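Ribokinase (Giardia lamblia, PDB 6WHJ) probably phosphorylates D-ribose at O-5 with ATP and a divalent cation, most likely magnesium, as a homodimeric sugar kinase of the PfkB family. Local coordinates at residues G121-M132 against N151-A162. Numbering follows the deposited sequence.
Sequences GMLKPSLVPDLM and NTLLFVEVIKQA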
loop_
_atom_site.group_PDB
_atom_site.type_symbol
_atom_site.label_atom_id
_atom_site.label_comp_id
_atom_site.label_asym_id
_atom_site.label_seq_id
_atom_site.Cartn_x
_atom_site.Cartn_y
_atom_site.Cartn_z
ATOM N N GLY B 121 -15.621 8.533 4.990
ATOM C CA GLY B 121 -16.312 9.612 4.314
ATOM C C GLY B 121 -17.822 9.630 4.514
ATOM O O GLY B 121 -18.460 10.610 4.109
ATOM N N MET B 122 -18.408 8.589 5.119
ATOM C CA MET B 122 -19.842 8.579 5.401
ATOM C C MET B 122 -20.193 9.046 6.807
ATOM O O MET B 122 -21.387 9.167 7.117
ATOM C CB MET B 122 -20.450 7.183 5.207
ATOM C CG MET B 122 -20.831 6.839 3.783
ATOM S SD MET B 122 -19.438 6.413 2.739
ATOM C CE MET B 122 -20.343 5.848 1.290
ATOM N N LEU B 123 -19.203 9.277 7.670
ATOM C CA LEU B 123 -19.447 9.678 9.055
ATOM C C LEU B 123 -19.951 11.115 9.052
ATOM O O LEU B 123 -19.179 12.054 8.860
ATOM C CB LEU B 123 -18.173 9.535 9.885
ATOM C CG LEU B 123 -18.268 9.769 11.397
ATOM C CD1 LEU B 123 -19.181 8.748 12.009
ATOM C CD2 LEU B 123 -16.912 9.696 12.057
ATOM N N LYS B 124 -21.254 11.278 9.259
ATOM C CA LYS B 124 -21.982 12.534 9.363
ATOM C C LYS B 124 -22.749 12.497 10.673
ATOM O O LYS B 124 -22.943 11.421 11.248
ATOM C CB LYS B 124 -23.013 12.745 8.238
ATOM C CG LYS B 124 -22.683 12.366 6.821
ATOM C CD LYS B 124 -23.921 12.642 5.983
ATOM C CE LYS B 124 -23.614 12.813 4.519
ATOM N NZ LYS B 124 -22.776 11.690 4.020
ATOM N N PRO B 125 -23.205 13.649 11.173
ATOM C CA PRO B 125 -24.104 13.612 12.337
ATOM C C PRO B 125 -25.310 12.706 12.141
ATOM O O PRO B 125 -25.641 11.927 13.042
ATOM C CB PRO B 125 -24.530 15.083 12.490
ATOM C CG PRO B 125 -23.366 15.856 11.941
ATOM C CD PRO B 125 -22.841 15.028 10.796
ATOM N N SER B 126 -25.942 12.751 10.961
ATOM C CA SER B 126 -27.153 11.963 10.726
ATOM C C SER B 126 -26.900 10.459 10.868
ATOM O O SER B 126 -27.830 9.699 11.171
ATOM C CB SER B 126 -27.742 12.312 9.354
ATOM O OG SER B 126 -26.959 11.785 8.290
ATOM N N LEU B 127 -25.674 10.001 10.611
ATOM C CA LEU B 127 -25.351 8.594 10.819
ATOM C C LEU B 127 -25.308 8.226 12.298
ATOM O O LEU B 127 -25.482 7.050 12.643
ATOM C CB LEU B 127 -24.005 8.262 10.167
ATOM C CG LEU B 127 -23.679 6.774 10.123
ATOM C CD1 LEU B 127 -24.726 6.077 9.274
ATOM C CD2 LEU B 127 -22.259 6.520 9.599
ATOM N N VAL B 128 -25.065 9.198 13.171
ATOM C CA VAL B 128 -24.987 8.962 14.610
ATOM C C VAL B 128 -25.976 9.920 15.267
ATOM O O VAL B 128 -25.573 10.880 15.945
ATOM C CB VAL B 128 -23.549 9.136 15.136
ATOM C CG1 VAL B 128 -22.731 7.898 14.842
ATOM C CG2 VAL B 128 -22.870 10.337 14.499
ATOM N N PRO B 129 -27.279 9.684 15.099
ATOM C CA PRO B 129 -28.275 10.689 15.498
ATOM C C PRO B 129 -28.321 10.970 16.988
ATOM O O PRO B 129 -28.896 11.992 17.385
ATOM C CB PRO B 129 -29.590 10.079 15.002
ATOM C CG PRO B 129 -29.333 8.613 14.961
ATOM C CD PRO B 129 -27.915 8.482 14.532
ATOM N N ASP B 130 -27.790 10.080 17.829
ATOM C CA ASP B 130 -27.867 10.233 19.275
ATOM C C ASP B 130 -26.586 10.787 19.875
ATOM O O ASP B 130 -26.390 10.698 21.091
ATOM C CB ASP B 130 -28.234 8.898 19.917
ATOM C CG ASP B 130 -29.624 8.452 19.533
ATOM O OD1 ASP B 130 -30.550 9.283 19.645
ATOM O OD2 ASP B 130 -29.784 7.296 19.086
ATOM N N LEU B 131 -25.739 11.405 19.053
ATOM C CA LEU B 131 -24.471 11.924 19.546
ATOM C C LEU B 131 -24.685 13.075 20.517
ATOM O O LEU B 131 -23.950 13.204 21.502
ATOM C CB LEU B 131 -23.614 12.376 18.367
ATOM C CG LEU B 131 -22.295 13.098 18.644
ATOM C CD1 LEU B 131 -21.347 12.168 19.385
ATOM C CD2 LEU B 131 -21.681 13.576 17.347
ATOM N N MET B 132 -25.688 13.920 20.252
ATOM C CA MET B 132 -25.924 15.101 21.076
ATOM C C MET B 132 -26.135 14.719 22.538
ATOM O O MET B 132 -25.651 15.405 23.445
ATOM C CB MET B 132 -27.129 15.882 20.537
ATOM C CG MET B 132 -27.464 17.145 21.316
ATOM S SD MET B 132 -26.193 18.439 21.194
ATOM C CE MET B 132 -26.314 18.873 19.453
ATOM N N ASN B 151 -18.296 16.940 6.181
ATOM C CA ASN B 151 -18.883 16.279 7.337
ATOM C C ASN B 151 -18.242 16.735 8.637
ATOM O O ASN B 151 -18.907 16.747 9.678
ATOM C CB ASN B 151 -18.768 14.768 7.178
ATOM C CG ASN B 151 -19.634 14.247 6.054
ATOM O OD1 ASN B 151 -20.642 14.862 5.706
ATOM N ND2 ASN B 151 -19.248 13.118 5.472
ATOM N N THR B 152 -16.960 17.098 8.603
ATOM C CA THR B 152 -16.346 17.729 9.766
ATOM C C THR B 152 -17.089 19.005 10.141
ATOM O O THR B 152 -17.355 19.254 11.322
ATOM C CB THR B 152 -14.880 18.027 9.482
ATOM O OG1 THR B 152 -14.193 16.802 9.198
ATOM C CG2 THR B 152 -14.230 18.674 10.688
ATOM N N LEU B 153 -17.452 19.819 9.141
ATOM C CA LEU B 153 -18.163 21.061 9.426
ATOM C C LEU B 153 -19.564 20.785 9.960
ATOM O O LEU B 153 -20.100 21.581 10.747
ATOM C CB LEU B 153 -18.214 21.946 8.176
ATOM C CG LEU B 153 -16.846 22.453 7.714
ATOM C CD1 LEU B 153 -16.959 23.472 6.611
ATOM C CD2 LEU B 153 -16.024 23.001 8.892
ATOM N N LEU B 154 -20.180 19.681 9.538
ATOM C CA LEU B 154 -21.442 19.298 10.157
ATOM C C LEU B 154 -21.231 18.912 11.617
ATOM O O LEU B 154 -22.022 19.306 12.483
ATOM C CB LEU B 154 -22.113 18.159 9.384
ATOM C CG LEU B 154 -22.600 18.423 7.953
ATOM C CD1 LEU B 154 -23.159 17.151 7.340
ATOM C CD2 LEU B 154 -23.618 19.540 7.915
ATOM N N PHE B 155 -20.160 18.160 11.917
ATOM C CA PHE B 155 -19.895 17.825 13.315
ATOM C C PHE B 155 -19.539 19.057 14.128
ATOM O O PHE B 155 -19.886 19.132 15.310
ATOM C CB PHE B 155 -18.779 16.787 13.443
ATOM C CG PHE B 155 -19.237 15.382 13.225
ATOM C CD1 PHE B 155 -20.124 14.789 14.110
ATOM C CD2 PHE B 155 -18.781 14.649 12.138
ATOM C CE1 PHE B 155 -20.565 13.501 13.906
ATOM C CE2 PHE B 155 -19.211 13.353 11.929
ATOM C CZ PHE B 155 -20.099 12.778 12.815
ATOM N N VAL B 156 -18.842 20.019 13.514
ATOM C CA VAL B 156 -18.533 21.278 14.186
ATOM C C VAL B 156 -19.811 21.966 14.646
ATOM O O VAL B 156 -19.894 22.471 15.774
ATOM C CB VAL B 156 -17.694 22.176 13.260
ATOM C CG1 VAL B 156 -17.801 23.633 13.668
ATOM C CG2 VAL B 156 -16.237 21.730 13.278
ATOM N N GLU B 157 -20.840 21.979 13.796
ATOM C CA GLU B 157 -22.092 22.608 14.202
ATOM C C GLU B 157 -22.745 21.855 15.358
ATOM O O GLU B 157 -23.272 22.476 16.290
ATOM C CB GLU B 157 -23.036 22.719 13.007
ATOM C CG GLU B 157 -24.389 23.290 13.372
ATOM C CD GLU B 157 -24.313 24.705 13.929
ATOM O OE1 GLU B 157 -23.340 25.436 13.619
ATOM O OE2 GLU B 157 -25.229 25.081 14.694
ATOM N N VAL B 158 -22.666 20.523 15.356
ATOM C CA VAL B 158 -23.204 19.765 16.480
ATOM C C VAL B 158 -22.492 20.148 17.767
ATOM O O VAL B 158 -23.128 20.384 18.804
ATOM C CB VAL B 158 -23.085 18.255 16.210
ATOM C CG1 VAL B 158 -23.413 17.467 17.462
ATOM C CG2 VAL B 158 -24.008 17.851 15.069
ATOM N N ILE B 159 -21.163 20.247 17.714
ATOM C CA ILE B 159 -20.383 20.559 18.906
ATOM C C ILE B 159 -20.688 21.975 19.394
ATOM O O ILE B 159 -20.808 22.222 20.601
ATOM C CB ILE B 159 -18.895 20.355 18.600
ATOM C CG1 ILE B 159 -18.635 18.889 18.241
ATOM C CG2 ILE B 159 -18.050 20.737 19.806
ATOM C CD1 ILE B 159 -17.236 18.635 17.715
ATOM N N LYS B 160 -20.851 22.921 18.462
ATOM C CA LYS B 160 -21.222 24.283 18.839
ATOM C C LYS B 160 -22.532 24.290 19.612
ATOM O O LYS B 160 -22.663 24.990 20.626
ATOM C CB LYS B 160 -21.305 25.172 17.593
ATOM C CG LYS B 160 -21.698 26.641 17.827
ATOM C CD LYS B 160 -21.829 27.382 16.503
ATOM C CE LYS B 160 -22.155 28.851 16.688
ATOM N NZ LYS B 160 -22.561 29.512 15.407
ATOM N N GLN B 161 -23.498 23.484 19.168
ATOM C CA GLN B 161 -24.768 23.369 19.875
ATOM C C GLN B 161 -24.621 22.629 21.200
ATOM O O GLN B 161 -25.355 22.917 22.154
ATOM C CB GLN B 161 -25.792 22.650 18.998
ATOM C CG GLN B 161 -26.498 23.526 17.979
ATOM C CD GLN B 161 -27.318 22.718 16.983
ATOM O OE1 GLN B 161 -28.069 21.817 17.356
ATOM N NE2 GLN B 161 -27.194 23.059 15.707
ATOM N N ALA B 162 -23.678 21.682 21.283
ATOM C CA ALA B 162 -23.483 20.949 22.532
ATOM C C ALA B 162 -22.792 21.814 23.576
ATOM O O ALA B 162 -23.109 21.721 24.769
ATOM C CB ALA B 162 -22.682 19.671 22.285
HETATM O O HOH W 1 -16.907 11.764 6.801
#
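The segment 121-132 runs alongside helix 149-165, meeting it first where the CA atoms of Lys-124 and Asn-151 lie 5.3 Å apart and last at Met-132 and Ala-162; in between the chain lifts off, farthest at Pro-129 and Asp-130, while Val-128 still points in, and a type I turn from Val-128 to Leu-131 brings it back. At the centre stands the ring of Phe-155. Pro-125 lies over one face: its CD sits 4.0 Å from the ring centroid and only 6° off the normal, a CH-pi contact. The same CD rests against Leu-154 CB at 3.5 Å, and Pro-125 CG and CB reach Val-158 CG2, so the proline straddles one helical turn. Around the ring's rim come Val-128 CG2, in the ring plane, and Leu-131 CD2, 3.6 Å from Phe-155 CE1; farther round the edge Leu-123 O approaches CE2, and its CG touches the same carbon. Met-132 closes the far end. Bent at chi2 and chi3 (both 67°), its chain folds back to lay CE against Val-158 O and CG1 and beside Gln-161 CB, with SD 3.9 Å from Ala-162 CB. Gln-161 NE2 is itself tied to the anti lone pair of Glu-157 OE2, nearly straight at the hydrogen (171°). At the polar end, a water accepts from Asn-151 ND2 (3.0 Å) and donates to Leu-123 O, while the aliphatic part of Lys-124 passes over Asn-151 OD1. Helix 149-165 is the beta-alpha-beta crossover between parallel strands 140-143 and 170-173; Leu-123, Val-128 and Leu-131 also touch strand 62-69. With no direct hydrogen bond between them, the segments are held mainly by apolar contacts, centred on Phe-155 and closed by Met-132, and water provides a polar link near Asn-151.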